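Local structure of glycolipid-binding domain-containing protein (Pseudomonas aeruginosa, 2H1T) at residues 46-59 against 105-118. The protein is of unknown function but probably binds glycolipids and may take part in glycolipid metabolism. Sequence-based numbering, arbitrary orientation.
Sequences YQLDYRLRWDADWH and IWPSPFTNTFPIRR. With EDO (1,2-ethanediol), chain D.
Trp58 lies between Trp54 and Arg117: NE1 of Trp54 sits over the centre of one face of its indole, while CB of Arg117 covers the opposite face, 3.6 Å from the centroid of the five-membered ring. Bends at chi2 and chi3 fold the Arg117 chain back along that face, bringing its guanidinium over the indole rim, tilted by roughly 45° to the ring plane, with CZ 3.5 Å from Trp58 CZ2; NH1 bonds to the carbonyl of Gln175. Phe114 completes the aromatic cluster. It turns its edge to the face of Trp54, the planes at 76° and CE1 3.4 Å from Trp54 CE3, and sets CD1 in the plane of Trp58, at its rim. Leu52 CD1 fits against the Phe114 ring, 3.7 Å from CE2. Earlier in strand 45-54, Ile105 CD1 makes a CH-pi contact over one face of Tyr50, 3.7 Å from the ring centroid. With chi1 at 74°, the Tyr50 ring stands between its own backbone N and carbonyl carbon, and its hydroxyl reaches Glu22, whose carboxylate also bonds Ser108 OG. At the other end, CD of Arg118 lies over the His59 imidazole, 3.7 Å from its centroid, and the Arg118 guanidinium pairs with Asp102. Within the type I turn Asp55-Trp58, Asp55 OD1 forms an Asx turn with Asp57 N and accepts from His59 N on the opposite carboxylate face. Water bridges Asp57 O to Arg118 O. With no clear direct hydrogen bond between the segments, ring and aliphatic packing probably sets how strand 102-106, the following connection and helix 113-119 sit on the six-stranded antiparallel sheet.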
loop_
_atom_site.group_PDB
_atom_site.type_symbol
_atom_site.label_atom_id
_atom_site.label_comp_id
_atom_site.label_asym_id
_atom_site.label_seq_id
_atom_site.Cartn_x
_atom_site.Cartn_y
_atom_site.Cartn_z
ATOM N N TYR A 46 -1.571 -1.251 4.385
ATOM C CA TYR A 46 -2.667 -2.122 3.986
ATOM C C TYR A 46 -3.322 -1.580 2.721
ATOM O O TYR A 46 -3.063 -0.456 2.284
ATOM C CB TYR A 46 -3.685 -2.306 5.140
ATOM C CG TYR A 46 -4.402 -1.043 5.540
ATOM C CD1 TYR A 46 -5.611 -0.691 4.931
ATOM C CD2 TYR A 46 -3.897 -0.197 6.547
ATOM C CE1 TYR A 46 -6.307 0.513 5.289
ATOM C CE2 TYR A 46 -4.588 1.033 6.892
ATOM C CZ TYR A 46 -5.796 1.353 6.262
ATOM O OH TYR A 46 -6.495 2.524 6.549
ATOM N N GLN A 47 -4.122 -2.426 2.090
ATOM C CA GLN A 47 -4.964 -1.990 1.008
ATOM C C GLN A 47 -6.377 -2.466 1.310
ATOM O O GLN A 47 -6.591 -3.666 1.564
ATOM C CB GLN A 47 -4.541 -2.547 -0.339
ATOM C CG GLN A 47 -5.497 -2.089 -1.478
ATOM C CD GLN A 47 -4.923 -2.248 -2.875
ATOM O OE1 GLN A 47 -3.747 -1.930 -3.120
ATOM N NE2 GLN A 47 -5.750 -2.749 -3.807
ATOM N N LEU A 48 -7.303 -1.505 1.218
ATOM C CA LEU A 48 -8.727 -1.730 1.402
ATOM C C LEU A 48 -9.394 -1.561 0.041
ATOM O O LEU A 48 -9.211 -0.545 -0.633
ATOM C CB LEU A 48 -9.312 -0.696 2.373
ATOM C CG LEU A 48 -10.839 -0.807 2.556
ATOM C CD1 LEU A 48 -11.195 -2.131 3.178
ATOM C CD2 LEU A 48 -11.364 0.300 3.422
ATOM N N ASP A 49 -10.159 -2.556 -0.359
ATOM C CA ASP A 49 -11.022 -2.492 -1.549
ATOM C C ASP A 49 -12.437 -2.532 -1.023
ATOM O O ASP A 49 -12.751 -3.337 -0.167
ATOM C CB ASP A 49 -10.789 -3.701 -2.476
ATOM C CG ASP A 49 -9.386 -3.741 -3.061
ATOM O OD1 ASP A 49 -8.847 -2.694 -3.420
ATOM O OD2 ASP A 49 -8.809 -4.852 -3.153
ATOM N N TYR A 50 -13.296 -1.636 -1.480
ATOM C CA TYR A 50 -14.657 -1.693 -1.024
ATOM C C TYR A 50 -15.651 -1.283 -2.081
ATOM O O TYR A 50 -15.312 -0.576 -3.028
ATOM C CB TYR A 50 -14.822 -0.869 0.256
ATOM C CG TYR A 50 -14.806 0.660 0.099
ATOM C CD1 TYR A 50 -15.957 1.386 -0.267
ATOM C CD2 TYR A 50 -13.668 1.403 0.430
ATOM C CE1 TYR A 50 -15.916 2.784 -0.382
ATOM C CE2 TYR A 50 -13.655 2.806 0.363
ATOM C CZ TYR A 50 -14.784 3.478 -0.036
ATOM O OH TYR A 50 -14.746 4.865 -0.102
ATOM N N ARG A 51 -16.875 -1.741 -1.897
ATOM C CA ARG A 51 -17.959 -1.340 -2.780
ATOM C C ARG A 51 -19.167 -1.008 -1.941
ATOM O O ARG A 51 -19.531 -1.789 -1.056
ATOM C CB ARG A 51 -18.254 -2.460 -3.796
ATOM C CG ARG A 51 -19.509 -2.185 -4.687
ATOM C CD ARG A 51 -19.821 -3.321 -5.682
ATOM N NE ARG A 51 -20.031 -4.628 -5.047
ATOM C CZ ARG A 51 -21.186 -5.078 -4.544
ATOM N NH1 ARG A 51 -22.298 -4.324 -4.548
ATOM N NH2 ARG A 51 -21.227 -6.302 -4.016
ATOM N N LEU A 52 -19.768 0.147 -2.215
ATOM C CA LEU A 52 -21.019 0.556 -1.585
ATOM C C LEU A 52 -22.116 0.678 -2.617
ATOM O O LEU A 52 -21.876 1.060 -3.768
ATOM C CB LEU A 52 -20.861 1.897 -0.843
ATOM C CG LEU A 52 -19.688 1.985 0.141
ATOM C CD1 LEU A 52 -19.612 3.407 0.747
ATOM C CD2 LEU A 52 -19.790 0.877 1.200
ATOM N N ARG A 53 -23.328 0.323 -2.201
ATOM C CA ARG A 53 -24.492 0.448 -3.053
ATOM C C ARG A 53 -25.599 1.071 -2.214
ATOM O O ARG A 53 -25.803 0.690 -1.061
ATOM C CB ARG A 53 -24.899 -0.909 -3.625
ATOM C CG ARG A 53 -26.178 -0.889 -4.471
ATOM C CD ARG A 53 -26.534 -2.270 -5.090
ATOM N NE ARG A 53 -26.808 -3.268 -4.056
ATOM C CZ ARG A 53 -27.953 -3.372 -3.386
ATOM N NH1 ARG A 53 -28.955 -2.541 -3.626
ATOM N NH2 ARG A 53 -28.102 -4.310 -2.467
ATOM N N TRP A 54 -26.313 2.024 -2.799
ATOM C CA TRP A 54 -27.367 2.769 -2.063
ATOM C C TRP A 54 -28.612 2.870 -2.905
ATOM O O TRP A 54 -28.579 2.493 -4.079
ATOM C CB TRP A 54 -26.871 4.159 -1.694
ATOM C CG TRP A 54 -26.297 4.929 -2.813
ATOM C CD1 TRP A 54 -26.951 5.808 -3.615
ATOM C CD2 TRP A 54 -24.931 4.896 -3.272
ATOM N NE1 TRP A 54 -26.088 6.334 -4.541
ATOM C CE2 TRP A 54 -24.836 5.818 -4.335
ATOM C CE3 TRP A 54 -23.758 4.252 -2.821
ATOM C CZ2 TRP A 54 -23.637 6.068 -5.007
ATOM C CZ3 TRP A 54 -22.552 4.520 -3.479
ATOM C CH2 TRP A 54 -22.510 5.395 -4.586
ATOM N N ASP A 55 -29.718 3.329 -2.308
ATOM C CA ASP A 55 -30.963 3.491 -3.050
ATOM C C ASP A 55 -31.127 4.872 -3.689
ATOM O O ASP A 55 -30.208 5.697 -3.654
ATOM C CB ASP A 55 -32.170 3.150 -2.156
ATOM C CG ASP A 55 -32.387 4.154 -1.045
ATOM O OD1 ASP A 55 -31.833 5.284 -1.078
ATOM O OD2 ASP A 55 -33.160 3.817 -0.137
ATOM N N ALA A 56 -32.311 5.118 -4.260
ATOM C CA ALA A 56 -32.580 6.381 -4.946
ATOM C C ALA A 56 -32.447 7.563 -4.016
ATOM O O ALA A 56 -32.276 8.676 -4.481
ATOM C CB ALA A 56 -33.993 6.373 -5.550
ATOM N N ASP A 57 -32.548 7.334 -2.705
ATOM C CA ASP A 57 -32.526 8.416 -1.753
ATOM C C ASP A 57 -31.217 8.526 -1.011
ATOM O O ASP A 57 -31.104 9.300 -0.059
ATOM C CB ASP A 57 -33.699 8.269 -0.795
ATOM C CG ASP A 57 -35.025 8.348 -1.515
ATOM O OD1 ASP A 57 -35.220 9.294 -2.301
ATOM O OD2 ASP A 57 -35.866 7.450 -1.338
ATOM N N TRP A 58 -30.210 7.814 -1.528
ATOM C CA TRP A 58 -28.866 7.759 -0.962
ATOM C C TRP A 58 -28.803 7.083 0.412
ATOM O O TRP A 58 -27.880 7.352 1.179
ATOM C CB TRP A 58 -28.229 9.160 -0.950
ATOM C CG TRP A 58 -27.738 9.575 -2.283
ATOM C CD1 TRP A 58 -28.483 10.082 -3.306
ATOM C CD2 TRP A 58 -26.386 9.512 -2.761
ATOM N NE1 TRP A 58 -27.676 10.356 -4.388
ATOM C CE2 TRP A 58 -26.386 10.005 -4.083
ATOM C CE3 TRP A 58 -25.175 9.086 -2.204
ATOM C CZ2 TRP A 58 -25.215 10.072 -4.859
ATOM C CZ3 TRP A 58 -24.029 9.145 -2.978
ATOM C CH2 TRP A 58 -24.057 9.648 -4.285
ATOM N N HIS A 59 -29.781 6.219 0.715
ATOM C CA HIS A 59 -29.658 5.285 1.845
ATOM C C HIS A 59 -28.795 4.090 1.453
ATOM O O HIS A 59 -29.078 3.416 0.480
ATOM C CB HIS A 59 -31.006 4.754 2.289
ATOM C CG HIS A 59 -31.951 5.792 2.784
ATOM N ND1 HIS A 59 -32.746 5.597 3.895
ATOM C CD2 HIS A 59 -32.244 7.031 2.324
ATOM C CE1 HIS A 59 -33.478 6.679 4.107
ATOM N NE2 HIS A 59 -33.202 7.561 3.162
ATOM N N ILE A 105 -16.521 5.469 6.704
ATOM C CA ILE A 105 -15.301 4.640 6.619
ATOM C C ILE A 105 -14.171 5.606 6.900
ATOM O O ILE A 105 -14.100 6.650 6.259
ATOM C CB ILE A 105 -15.075 4.099 5.177
ATOM C CG1 ILE A 105 -16.150 3.079 4.752
ATOM C CG2 ILE A 105 -13.695 3.455 5.084
ATOM C CD1 ILE A 105 -16.383 3.006 3.250
ATOM N N TRP A 106 -13.259 5.223 7.792
ATOM C CA TRP A 106 -11.944 5.900 7.964
ATOM C C TRP A 106 -10.912 4.978 7.319
ATOM O O TRP A 106 -10.944 3.769 7.538
ATOM C CB TRP A 106 -11.571 6.110 9.456
ATOM C CG TRP A 106 -10.127 6.482 9.636
ATOM C CD1 TRP A 106 -9.054 5.643 9.919
ATOM C CD2 TRP A 106 -9.561 7.797 9.480
ATOM N NE1 TRP A 106 -7.870 6.372 9.918
ATOM C CE2 TRP A 106 -8.158 7.687 9.668
ATOM C CE3 TRP A 106 -10.102 9.043 9.164
ATOM C CZ2 TRP A 106 -7.305 8.787 9.579
ATOM C CZ3 TRP A 106 -9.244 10.143 9.080
ATOM C CH2 TRP A 106 -7.868 10.000 9.284
ATOM N N PRO A 107 -9.958 5.537 6.579
ATOM C CA PRO A 107 -9.800 6.937 6.202
ATOM C C PRO A 107 -10.350 7.261 4.823
ATOM O O PRO A 107 -9.656 7.085 3.814
ATOM C CB PRO A 107 -8.278 7.091 6.217
ATOM C CG PRO A 107 -7.760 5.781 5.832
ATOM C CD PRO A 107 -8.757 4.746 6.216
ATOM N N SER A 108 -11.574 7.784 4.763
ATOM C CA SER A 108 -12.119 8.187 3.458
ATOM C C SER A 108 -13.056 9.364 3.547
ATOM O O SER A 108 -14.060 9.327 4.251
ATOM C CB SER A 108 -12.830 7.051 2.742
ATOM O OG SER A 108 -13.453 7.493 1.533
ATOM N N PRO A 109 -12.793 10.396 2.737
ATOM C CA PRO A 109 -13.764 11.500 2.763
ATOM C C PRO A 109 -14.953 11.256 1.825
ATOM O O PRO A 109 -15.919 12.065 1.768
ATOM C CB PRO A 109 -12.915 12.682 2.305
ATOM C CG PRO A 109 -11.997 12.093 1.357
ATOM C CD PRO A 109 -11.646 10.706 1.864
ATOM N N PHE A 110 -14.928 10.132 1.116
ATOM C CA PHE A 110 -16.103 9.767 0.288
ATOM C C PHE A 110 -17.380 9.739 1.098
ATOM O O PHE A 110 -18.409 10.302 0.675
ATOM C CB PHE A 110 -15.954 8.429 -0.419
ATOM C CG PHE A 110 -17.188 8.013 -1.192
ATOM C CD1 PHE A 110 -17.801 8.892 -2.111
ATOM C CD2 PHE A 110 -17.718 6.779 -1.038
ATOM C CE1 PHE A 110 -18.931 8.533 -2.823
ATOM C CE2 PHE A 110 -18.860 6.418 -1.753
ATOM C CZ PHE A 110 -19.462 7.290 -2.637
ATOM N N THR A 111 -17.321 9.101 2.265
ATOM C CA THR A 111 -18.552 8.782 2.971
ATOM C C THR A 111 -19.309 9.984 3.540
ATOM O O THR A 111 -20.487 9.886 3.832
ATOM C CB THR A 111 -18.325 7.697 4.050
ATOM O OG1 THR A 111 -17.296 8.098 4.980
ATOM C CG2 THR A 111 -17.945 6.381 3.373
ATOM N N ASN A 112 -18.656 11.143 3.609
ATOM C CA ASN A 112 -19.328 12.383 4.001
ATOM C C ASN A 112 -20.438 12.771 3.003
ATOM O O ASN A 112 -21.351 13.518 3.327
ATOM C CB ASN A 112 -18.312 13.508 4.099
ATOM C CG ASN A 112 -17.307 13.310 5.227
ATOM O OD1 ASN A 112 -16.197 12.813 5.010
ATOM N ND2 ASN A 112 -17.718 13.610 6.424
ATOM N N THR A 113 -20.347 12.241 1.788
ATOM C CA THR A 113 -21.346 12.508 0.758
ATOM C C THR A 113 -22.714 11.942 1.103
ATOM O O THR A 113 -23.728 12.561 0.798
ATOM C CB THR A 113 -20.843 11.970 -0.581
ATOM O OG1 THR A 113 -19.676 12.701 -0.930
ATOM C CG2 THR A 113 -21.869 12.147 -1.699
ATOM N N PHE A 114 -22.755 10.863 1.868
ATOM C CA PHE A 114 -24.040 10.205 2.157
ATOM C C PHE A 114 -24.991 11.087 2.929
ATOM O O PHE A 114 -26.100 11.319 2.431
ATOM C CB PHE A 114 -23.834 8.823 2.785
ATOM C CG PHE A 114 -23.263 7.831 1.800
ATOM C CD1 PHE A 114 -24.069 7.305 0.782
ATOM C CD2 PHE A 114 -21.922 7.498 1.811
ATOM C CE1 PHE A 114 -23.565 6.410 -0.159
ATOM C CE2 PHE A 114 -21.401 6.615 0.843
ATOM C CZ PHE A 114 -22.211 6.092 -0.144
ATOM N N PRO A 115 -24.587 11.575 4.135
ATOM C CA PRO A 115 -25.537 12.443 4.838
ATOM C C PRO A 115 -25.894 13.693 4.045
ATOM O O PRO A 115 -27.051 14.110 4.053
ATOM C CB PRO A 115 -24.830 12.774 6.152
ATOM C CG PRO A 115 -23.845 11.651 6.348
ATOM C CD PRO A 115 -23.398 11.297 4.946
ATOM N N ILE A 116 -24.917 14.247 3.318
ATOM C CA ILE A 116 -25.164 15.424 2.504
ATOM C C ILE A 116 -26.253 15.170 1.473
ATOM O O ILE A 116 -27.172 15.952 1.350
ATOM C CB ILE A 116 -23.873 15.935 1.854
ATOM C CG1 ILE A 116 -22.976 16.522 2.949
ATOM C CG2 ILE A 116 -24.141 17.070 0.842
ATOM C CD1 ILE A 116 -21.514 16.611 2.536
ATOM N N ARG A 117 -26.146 14.063 0.751
ATOM C CA ARG A 117 -27.071 13.787 -0.337
ATOM C C ARG A 117 -28.372 13.271 0.210
ATOM O O ARG A 117 -29.426 13.536 -0.367
ATOM C CB ARG A 117 -26.476 12.787 -1.326
ATOM C CG ARG A 117 -25.326 13.311 -2.138
ATOM C CD ARG A 117 -25.796 14.406 -3.102
ATOM N NE ARG A 117 -26.579 13.853 -4.214
ATOM C CZ ARG A 117 -26.065 13.438 -5.378
ATOM N NH1 ARG A 117 -24.772 13.525 -5.627
ATOM N NH2 ARG A 117 -26.848 12.932 -6.316
ATOM N N ARG A 118 -28.307 12.498 1.287
ATOM C CA ARG A 118 -29.521 11.916 1.857
ATOM C C ARG A 118 -30.423 12.969 2.537
ATOM O O ARG A 118 -31.653 12.953 2.348
ATOM C CB ARG A 118 -29.183 10.773 2.844
ATOM C CG ARG A 118 -30.400 10.106 3.431
ATOM C CD ARG A 118 -30.062 8.908 4.279
ATOM N NE ARG A 118 -29.220 9.359 5.386
ATOM C CZ ARG A 118 -29.657 9.973 6.485
ATOM N NH1 ARG A 118 -30.956 10.262 6.657
ATOM N NH2 ARG A 118 -28.778 10.375 7.399
HETATM C C1 EDO D . -14.116 -5.418 -3.313
HETATM O O1 EDO D . -14.820 -5.301 -2.075
HETATM C C2 EDO D . -14.981 -4.903 -4.459
HETATM O O2 EDO D . -14.192 -4.218 -5.461
HETATM O O HOH W 1 -32.939 11.254 0.847
HETATM O O HOH W 2 -33.489 10.265 5.056
#